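Local coordinates for chemotaxis operon protein (CheX) (Borrelia burgdorferi, PDB 3HZH), which probably removes the phosphoryl group from the chemotaxis response regulator CheY, as a phosphatase of the CheX family, at residues Asp30-Glu35 with Ala81-Phe86; Glu35-Gly40 with Val152-Pro157; Val58-Ser63 with Phe127-Pro132. One frame throughout, in Å; residues are numbered along the deposited sequence.

Contact 1: residues Asp30-Glu35 with Ala81-Phe86; sequences DMLLVE and ASKLNF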
loop_
_atom_site.group_PDB
_atom_site.type_symbol
_atom_site.label_atom_id
_atom_site.label_comp_id
_atom_site.label_asym_id
_atom_site.label_seq_id
_atom_site.Cartn_x
_atom_site.Cartn_y
_atom_site.Cartn_z
ATOM N N ASP B 30 -8.282 -1.097 10.729
ATOM C CA ASP B 30 -8.814 -0.188 9.733
ATOM C C ASP B 30 -9.073 -0.886 8.397
ATOM O O ASP B 30 -10.000 -0.518 7.679
ATOM C CB ASP B 30 -7.841 0.976 9.529
ATOM C CG ASP B 30 -8.546 2.316 9.428
ATOM O OD1 ASP B 30 -9.203 2.712 10.416
ATOM O OD2 ASP B 30 -8.443 2.972 8.370
HETATM N N MSE B 31 -8.265 -1.890 8.067
HETATM C CA MSE B 31 -8.428 -2.598 6.797
HETATM C C MSE B 31 -9.444 -3.745 6.885
HETATM O O MSE B 31 -10.458 -3.733 6.189
HETATM C CB MSE B 31 -7.077 -3.132 6.290
HETATM C CG MSE B 31 -5.982 -2.067 6.155
HETATM SE SE MSE B 31 -4.546 -2.535 5.114
HETATM C CE MSE B 31 -5.344 -2.518 3.467
ATOM N N LEU B 32 -9.157 -4.738 7.724
ATOM C CA LEU B 32 -10.062 -5.868 7.919
ATOM C C LEU B 32 -11.135 -5.352 8.836
ATOM O O LEU B 32 -10.840 -5.035 9.979
ATOM C CB LEU B 32 -9.387 -7.006 8.678
ATOM C CG LEU B 32 -8.301 -7.931 8.170
ATOM C CD1 LEU B 32 -7.624 -8.535 9.388
ATOM C CD2 LEU B 32 -8.885 -9.012 7.262
ATOM N N LEU B 33 -12.372 -5.268 8.376
ATOM C CA LEU B 33 -13.394 -4.794 9.280
ATOM C C LEU B 33 -14.209 -5.961 9.809
ATOM O O LEU B 33 -15.260 -6.303 9.270
ATOM C CB LEU B 33 -14.284 -3.754 8.601
ATOM C CG LEU B 33 -13.548 -2.491 8.129
ATOM C CD1 LEU B 33 -14.558 -1.530 7.528
ATOM C CD2 LEU B 33 -12.819 -1.825 9.292
ATOM N N VAL B 34 -13.680 -6.600 10.845
ATOM C CA VAL B 34 -14.344 -7.715 11.508
ATOM C C VAL B 34 -14.209 -7.376 12.977
ATOM O O VAL B 34 -13.097 -7.194 13.480
ATOM C CB VAL B 34 -13.651 -9.074 11.228
ATOM C CG1 VAL B 34 -13.770 -9.417 9.757
ATOM C CG2 VAL B 34 -12.189 -9.029 11.649
ATOM N N GLU B 35 -15.323 -7.272 13.684
ATOM C CA GLU B 35 -15.187 -6.908 15.073
ATOM C C GLU B 35 -14.378 -7.802 15.963
ATOM O O GLU B 35 -14.709 -8.958 16.245
ATOM C CB GLU B 35 -16.537 -6.588 15.721
ATOM C CG GLU B 35 -17.055 -5.258 15.241
ATOM C CD GLU B 35 -15.966 -4.188 15.270
ATOM O OE1 GLU B 35 -14.826 -4.488 15.687
ATOM O OE2 GLU B 35 -16.248 -3.043 14.868
ATOM N N ALA B 81 -7.701 -12.215 2.691
ATOM C CA ALA B 81 -7.844 -11.736 1.318
ATOM C C ALA B 81 -9.332 -11.625 0.960
ATOM O O ALA B 81 -9.742 -10.673 0.292
ATOM C CB ALA B 81 -7.132 -12.674 0.351
ATOM N N SER B 82 -10.132 -12.589 1.420
ATOM C CA SER B 82 -11.570 -12.596 1.158
ATOM C C SER B 82 -12.263 -11.373 1.747
ATOM O O SER B 82 -13.061 -10.718 1.083
ATOM C CB SER B 82 -12.220 -13.867 1.720
ATOM O OG SER B 82 -11.815 -15.019 0.998
ATOM N N LYS B 83 -11.959 -11.066 2.998
ATOM C CA LYS B 83 -12.556 -9.916 3.658
ATOM C C LYS B 83 -12.162 -8.593 2.997
ATOM O O LYS B 83 -13.005 -7.712 2.834
ATOM C CB LYS B 83 -12.148 -9.887 5.139
ATOM C CG LYS B 83 -12.670 -11.056 5.960
ATOM C CD LYS B 83 -14.185 -11.000 6.083
ATOM C CE LYS B 83 -14.717 -12.125 6.958
ATOM N NZ LYS B 83 -16.182 -11.978 7.218
ATOM N N LEU B 84 -10.892 -8.462 2.612
ATOM C CA LEU B 84 -10.401 -7.230 2.002
ATOM C C LEU B 84 -10.859 -6.957 0.565
ATOM O O LEU B 84 -10.922 -5.804 0.121
ATOM C CB LEU B 84 -8.879 -7.140 2.084
ATOM C CG LEU B 84 -8.324 -7.201 3.510
ATOM C CD1 LEU B 84 -6.856 -6.806 3.509
ATOM C CD2 LEU B 84 -9.103 -6.262 4.407
ATOM N N ASN B 85 -11.190 -8.010 -0.157
ATOM C CA ASN B 85 -11.645 -7.873 -1.526
ATOM C C ASN B 85 -13.164 -8.018 -1.607
ATOM O O ASN B 85 -13.753 -7.936 -2.695
ATOM C CB ASN B 85 -10.962 -8.939 -2.377
ATOM C CG ASN B 85 -9.538 -8.596 -2.698
ATOM O OD1 ASN B 85 -9.273 -7.830 -3.631
ATOM N ND2 ASN B 85 -8.606 -9.134 -1.917
ATOM N N PHE B 86 -13.785 -8.262 -0.457
ATOM C CA PHE B 86 -15.229 -8.458 -0.379
ATOM C C PHE B 86 -15.738 -9.489 -1.388
ATOM O O PHE B 86 -16.682 -9.242 -2.136
ATOM C CB PHE B 86 -15.966 -7.130 -0.562
ATOM C CG PHE B 86 -15.583 -6.091 0.447
ATOM C CD1 PHE B 86 -14.472 -5.283 0.248
ATOM C CD2 PHE B 86 -16.309 -5.951 1.623
ATOM C CE1 PHE B 86 -14.092 -4.351 1.210
ATOM C CE2 PHE B 86 -15.928 -5.025 2.594
ATOM C CZ PHE B 86 -14.818 -4.223 2.388
#
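Lys83 is the first residue of 81-86 to meet the 30-35 segment, and it does so with its hydrocarbon chain, which runs at about a right angle to the side chains of both Leu32 and Val34. Its CB lies 4.0 Å from Leu32 CD2. A bend at chi2 (-67°) turns CD toward Val34, whose CG1 touches CD and, 4.0 Å away, Lys83 CE. Leu84 makes the central contact, through one methyl: CD2 lies 3.4 Å from Met31 O and 3.7 Å from Leu32 N, against the peptide that links the end of helix 17-31 to the loop after it. The same CD2 meets Leu32 CD2 at 4.0 Å and Met31 CB at 4.2 Å. Leu84 also packs on Thr104 and Val108 of helix 97-118 and on an aromatic side chain of another protein chain. Asn85 is engaged within its own helix: its ND2 donates to Ala81 O at 2.9 Å (167°), while its backbone N reaches that oxygen from the opposite face of the carbonyl. ND2 is bonded to Thr104 OG1 as well, and OD1 to a basic side chain of the other protein chain. The C-terminal ends of helices 17-31 and 74-85 are thus joined beside helix 97-118 by van der Waals packing, without hydrogen bonds between the two segments: aliphatic groups lie on one another and the Leu84 methyl on the Met31-Leu32 peptide. The packing is centred on Leu84 CD2, and the aliphatic part of Lys83 extends it to Val34.

Contact 2: residues Glu35-Gly40 with Val152-Pro157; sequences ENIEMG and VPFSLP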
loop_
_atom_site.group_PDB
_atom_site.type_symbol
_atom_site.label_atom_id
_atom_site.label_comp_id
_atom_site.label_asym_id
_atom_site.label_seq_id
_atom_site.Cartn_x
_atom_site.Cartn_y
_atom_site.Cartn_z
ATOM N N GLU B 35 -15.323 -7.272 13.684
ATOM C CA GLU B 35 -15.187 -6.908 15.073
ATOM C C GLU B 35 -14.378 -7.802 15.963
ATOM O O GLU B 35 -14.709 -8.958 16.245
ATOM C CB GLU B 35 -16.537 -6.588 15.721
ATOM C CG GLU B 35 -17.055 -5.258 15.241
ATOM C CD GLU B 35 -15.966 -4.188 15.270
ATOM O OE1 GLU B 35 -14.826 -4.488 15.687
ATOM O OE2 GLU B 35 -16.248 -3.043 14.868
ATOM N N ASN B 36 -13.265 -7.201 16.352
ATOM C CA ASN B 36 -12.288 -7.748 17.257
ATOM C C ASN B 36 -11.082 -8.505 16.754
ATOM O O ASN B 36 -11.074 -9.728 16.593
ATOM C CB ASN B 36 -13.003 -8.511 18.364
ATOM C CG ASN B 36 -13.955 -7.616 19.122
ATOM O OD1 ASN B 36 -13.582 -6.516 19.532
ATOM N ND2 ASN B 36 -15.187 -8.071 19.309
ATOM N N ILE B 37 -10.056 -7.702 16.510
ATOM C CA ILE B 37 -8.741 -8.145 16.101
ATOM C C ILE B 37 -8.129 -7.916 17.472
ATOM O O ILE B 37 -7.983 -6.770 17.898
ATOM C CB ILE B 37 -8.071 -7.149 15.156
ATOM C CG1 ILE B 37 -8.999 -6.803 13.987
ATOM C CG2 ILE B 37 -6.751 -7.724 14.667
ATOM C CD1 ILE B 37 -8.992 -7.790 12.861
ATOM N N GLU B 38 -7.796 -8.986 18.173
ATOM C CA GLU B 38 -7.243 -8.854 19.510
ATOM C C GLU B 38 -5.732 -8.959 19.545
ATOM O O GLU B 38 -5.161 -9.889 18.984
ATOM C CB GLU B 38 -7.851 -9.924 20.406
ATOM C CG GLU B 38 -8.556 -9.362 21.602
ATOM C CD GLU B 38 -9.600 -8.329 21.236
ATOM O OE1 GLU B 38 -10.556 -8.665 20.509
ATOM O OE2 GLU B 38 -9.462 -7.172 21.682
HETATM N N MSE B 39 -5.082 -8.009 20.213
HETATM C CA MSE B 39 -3.631 -8.048 20.317
HETATM C C MSE B 39 -3.256 -9.105 21.344
HETATM O O MSE B 39 -3.733 -9.077 22.475
HETATM C CB MSE B 39 -3.059 -6.692 20.760
HETATM C CG MSE B 39 -1.521 -6.636 20.771
HETATM SE SE MSE B 39 -0.803 -5.118 21.553
HETATM C CE MSE B 39 -1.363 -5.248 23.076
ATOM N N GLY B 40 -2.408 -10.041 20.944
ATOM C CA GLY B 40 -1.974 -11.075 21.858
ATOM C C GLY B 40 -0.820 -10.563 22.700
ATOM O O GLY B 40 -0.553 -9.361 22.750
ATOM N N VAL B 152 4.309 -10.266 17.606
ATOM C CA VAL B 152 3.041 -9.837 18.173
ATOM C C VAL B 152 1.895 -10.519 17.432
ATOM O O VAL B 152 1.635 -10.214 16.271
ATOM C CB VAL B 152 2.850 -8.311 18.031
ATOM C CG1 VAL B 152 1.551 -7.886 18.709
ATOM C CG2 VAL B 152 4.036 -7.571 18.623
ATOM N N PRO B 153 1.234 -11.488 18.076
ATOM C CA PRO B 153 0.113 -12.207 17.470
ATOM C C PRO B 153 -1.215 -11.457 17.620
ATOM O O PRO B 153 -1.528 -10.927 18.688
ATOM C CB PRO B 153 0.108 -13.509 18.247
ATOM C CG PRO B 153 0.365 -12.993 19.643
ATOM C CD PRO B 153 1.566 -12.084 19.385
ATOM N N PHE B 154 -1.986 -11.403 16.543
ATOM C CA PHE B 154 -3.293 -10.760 16.572
ATOM C C PHE B 154 -4.303 -11.852 16.262
ATOM O O PHE B 154 -4.168 -12.558 15.266
ATOM C CB PHE B 154 -3.373 -9.647 15.529
ATOM C CG PHE B 154 -2.580 -8.427 15.887
ATOM C CD1 PHE B 154 -3.108 -7.458 16.731
ATOM C CD2 PHE B 154 -1.293 -8.254 15.395
ATOM C CE1 PHE B 154 -2.362 -6.330 17.077
ATOM C CE2 PHE B 154 -0.545 -7.139 15.734
ATOM C CZ PHE B 154 -1.076 -6.175 16.575
ATOM N N SER B 155 -5.296 -12.008 17.127
ATOM C CA SER B 155 -6.306 -13.039 16.929
ATOM C C SER B 155 -7.569 -12.505 16.275
ATOM O O SER B 155 -8.086 -11.466 16.668
ATOM C CB SER B 155 -6.681 -13.681 18.271
ATOM O OG SER B 155 -5.565 -14.307 18.878
ATOM N N LEU B 156 -8.054 -13.211 15.256
ATOM C CA LEU B 156 -9.296 -12.817 14.603
ATOM C C LEU B 156 -10.374 -13.651 15.292
ATOM O O LEU B 156 -10.073 -14.721 15.793
ATOM C CB LEU B 156 -9.249 -13.112 13.097
ATOM C CG LEU B 156 -8.357 -12.208 12.235
ATOM C CD1 LEU B 156 -6.893 -12.550 12.440
ATOM C CD2 LEU B 156 -8.728 -12.388 10.776
ATOM N N PRO B 157 -11.630 -13.155 15.353
ATOM C CA PRO B 157 -12.791 -13.805 15.977
ATOM C C PRO B 157 -12.748 -15.317 16.060
ATOM O O PRO B 157 -13.103 -15.899 17.079
ATOM C CB PRO B 157 -13.978 -13.291 15.153
ATOM C CG PRO B 157 -13.389 -12.159 14.266
ATOM C CD PRO B 157 -12.039 -11.844 14.836
#
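Glu38 and Ser155 form an antiparallel hydrogen-bonded pair, Glu38 N giving to Ser155 O at 2.9 Å and Ser155 N to Glu38 O at 2.8 Å, each donor in the plane of the carbonyl it meets. Next to them Met39 and Phe154 make a non-hydrogen-bonded pair, and beyond it Gly40 N donates to Pro153 O nearly along the C=O axis. Two CA-H...O contacts, Phe154 CA to Glu38 O and Ile37 CA to Ser155 O, accompany these bonds. Met39 and Phe154 project to the same face, where their side chains cross obliquely. Met39 CG, anti to its backbone N (chi1 -175°), sits 3.8 Å from Phe154 CE1 and 3.9 Å from Val152 CG1, so it bridges two residues of the neighbouring strand; Met39 CB adds a second touch on CE1. The other end of the Phe154 side chain is met by Ile37, whose CG2 lies 4.0 Å from Phe154 CB. Gly40, without a side chain, lets Pro153 CG approach its CA to 3.7 Å. On the face of Glu38 and Ser155 the contact is sparse: Glu38 CB is 4.5 Å from Ser155 CB, and the Glu38 side chain bends off from Ser155 beyond CB. The short strand 38-39 is an outermost strand of the antiparallel sheet within this chain, beside 149-155, whose far edge is bonded to strand 161-168 through Val152 with Val164 and Phe154 with Ile162. Helix 17-31 packs on the side of the sheet carrying Met39 and Phe154, with Ala24, Ser25 and Leu28 touching the phenylalanine and Leu21 touching Val152.

Contact 3: residues Val58-Ser63 with Phe127-Pro132; sequences VGLAGS and FDITPP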
loop_
_atom_site.group_PDB
_atom_site.type_symbol
_atom_site.label_atom_id
_atom_site.label_comp_id
_atom_site.label_asym_id
_atom_site.label_seq_id
_atom_site.Cartn_x
_atom_site.Cartn_y
_atom_site.Cartn_z
ATOM N N VAL B 58 8.778 -7.026 4.509
ATOM C CA VAL B 58 9.051 -5.659 4.116
ATOM C C VAL B 58 10.347 -5.265 4.817
ATOM O O VAL B 58 10.428 -5.245 6.047
ATOM C CB VAL B 58 7.918 -4.712 4.519
ATOM C CG1 VAL B 58 8.266 -3.275 4.099
ATOM C CG2 VAL B 58 6.620 -5.152 3.852
ATOM N N GLY B 59 11.375 -4.990 4.024
ATOM C CA GLY B 59 12.648 -4.604 4.599
ATOM C C GLY B 59 12.645 -3.176 5.104
ATOM O O GLY B 59 11.958 -2.304 4.554
ATOM N N LEU B 60 13.397 -2.945 6.176
ATOM C CA LEU B 60 13.543 -1.617 6.754
ATOM C C LEU B 60 14.968 -1.188 6.413
ATOM O O LEU B 60 15.928 -1.903 6.715
ATOM C CB LEU B 60 13.350 -1.671 8.274
ATOM C CG LEU B 60 11.963 -1.425 8.895
ATOM C CD1 LEU B 60 10.846 -1.708 7.917
ATOM C CD2 LEU B 60 11.846 -2.263 10.158
ATOM N N ALA B 61 15.102 -0.029 5.778
ATOM C CA ALA B 61 16.412 0.458 5.379
ATOM C C ALA B 61 16.672 1.865 5.880
ATOM O O ALA B 61 15.807 2.496 6.490
ATOM C CB ALA B 61 16.546 0.412 3.866
ATOM N N GLY B 62 17.873 2.357 5.599
ATOM C CA GLY B 62 18.241 3.683 6.040
ATOM C C GLY B 62 19.098 3.559 7.282
ATOM O O GLY B 62 19.975 2.696 7.365
ATOM N N SER B 63 18.832 4.410 8.262
ATOM C CA SER B 63 19.604 4.395 9.492
ATOM C C SER B 63 19.421 3.109 10.293
ATOM O O SER B 63 20.362 2.633 10.931
ATOM C CB SER B 63 19.227 5.597 10.332
ATOM O OG SER B 63 19.409 6.795 9.602
ATOM N N PHE B 127 13.880 6.795 7.749
ATOM C CA PHE B 127 13.532 5.390 7.862
ATOM C C PHE B 127 12.814 5.009 6.583
ATOM O O PHE B 127 11.719 5.499 6.317
ATOM C CB PHE B 127 12.627 5.167 9.076
ATOM C CG PHE B 127 13.066 5.924 10.308
ATOM C CD1 PHE B 127 12.593 7.210 10.556
ATOM C CD2 PHE B 127 13.976 5.363 11.204
ATOM C CE1 PHE B 127 13.018 7.932 11.681
ATOM C CE2 PHE B 127 14.408 6.079 12.329
ATOM C CZ PHE B 127 13.924 7.363 12.565
ATOM N N ASP B 128 13.436 4.146 5.786
ATOM C CA ASP B 128 12.838 3.732 4.522
ATOM C C ASP B 128 12.370 2.283 4.564
ATOM O O ASP B 128 12.724 1.531 5.472
ATOM C CB ASP B 128 13.847 3.892 3.375
ATOM C CG ASP B 128 14.502 5.262 3.355
ATOM O OD1 ASP B 128 13.781 6.273 3.487
ATOM O OD2 ASP B 128 15.738 5.330 3.187
ATOM N N ILE B 129 11.561 1.900 3.580
ATOM C CA ILE B 129 11.080 0.529 3.476
ATOM C C ILE B 129 11.292 0.053 2.041
ATOM O O ILE B 129 11.498 0.853 1.139
ATOM C CB ILE B 129 9.576 0.400 3.846
ATOM C CG1 ILE B 129 8.708 1.188 2.864
ATOM C CG2 ILE B 129 9.345 0.920 5.266
ATOM C CD1 ILE B 129 7.210 1.054 3.158
ATOM N N THR B 130 11.246 -1.253 1.828
ATOM C CA THR B 130 11.445 -1.796 0.489
ATOM C C THR B 130 10.140 -2.333 -0.074
ATOM O O THR B 130 9.134 -2.408 0.630
ATOM C CB THR B 130 12.403 -2.996 0.509
ATOM O OG1 THR B 130 11.716 -4.130 1.054
ATOM C CG2 THR B 130 13.625 -2.703 1.369
ATOM N N PRO B 131 10.123 -2.659 -1.375
ATOM C CA PRO B 131 8.904 -3.214 -1.963
ATOM C C PRO B 131 8.736 -4.534 -1.210
ATOM O O PRO B 131 9.723 -5.125 -0.753
ATOM C CB PRO B 131 9.297 -3.408 -3.428
ATOM C CG PRO B 131 10.263 -2.239 -3.639
ATOM C CD PRO B 131 11.144 -2.474 -2.418
ATOM N N PRO B 132 7.498 -5.022 -1.067
ATOM C CA PRO B 132 7.299 -6.270 -0.334
ATOM C C PRO B 132 7.587 -7.567 -1.066
ATOM O O PRO B 132 7.622 -7.623 -2.295
ATOM C CB PRO B 132 5.837 -6.165 0.078
ATOM C CG PRO B 132 5.237 -5.614 -1.203
ATOM C CD PRO B 132 6.203 -4.467 -1.502
#
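Thr130 meets Gly59 with every atom of its side chain. CB stands 4.1 Å from Gly59 O. From it CG2 reaches over the glycine, 3.6 Å from Gly59 O and close to its CA. OG1, held between the backbone N and the carbonyl carbon (chi1 74°), is the polar tip: it accepts from Gly59 N at 3.1 Å (147°) and donates its own hydrogen to Pro131 O at 2.9 Å, approaching that oxygen from above the carbonyl plane. The backbone completes the pairing, since Thr130 N gives to Gly59 O. Further along, Ala61 and Asp128 form an antiparallel hydrogen-bonded pair, the Ala61 N to Asp128 O bond measuring 2.9 Å; here both donors lie well above the plane of the carbonyl they reach. Between these bonds Leu60 and Ile129 face the same side as a non-hydrogen-bonded pair, Leu60 CD1 meeting Ile129 CG2 at 4.0 Å. Val58 spreads its two methyls over the other strand: CG1 is 3.9 Å from Ile129 CB, and CG2, with its side chain lying alongside that of Pro132, is 4.0 Å from Pro132 CB. Helix 97-118 touches these side chains: Ala113 on Val58, Asn110 and Val117 on Ile129, Thr106 on Pro132. Strand 127-135 is interrupted by a bulge or short loop, and Thr130 O is too distant from Gly59 N to bond it. The threonine hydroxyl acts as acceptor where a strand partner would offer a carbonyl, and by passing its own hydrogen on it links the Pro131 carbonyl to Gly59 of the neighbouring strand, next to the surface where Pro131 and Pro132 touch another protein chain.

Contacts 1 and 2 are continuous: they share Glu35, their centres are 13 Å apart, and Leu32 CD1 packs on Ile37 CD1 at 3.8 Å, so the chain leaving helix 17-31 passes straight from one into the other. Contact 3 lies about 25 Å, centre to centre, from each of them, on the opposite side of the chain's centre. Contacts 2 and 3 involve the two outermost strands of one sheet within this chain. Helix 97-118 is touched from both contact 1 and contact 3, which also reach another protein chain, probably the response regulator; contact 2 does not. The bound magnesium is about 5 Å from the side chain of Pro132 and about 12 Å from that of Met31.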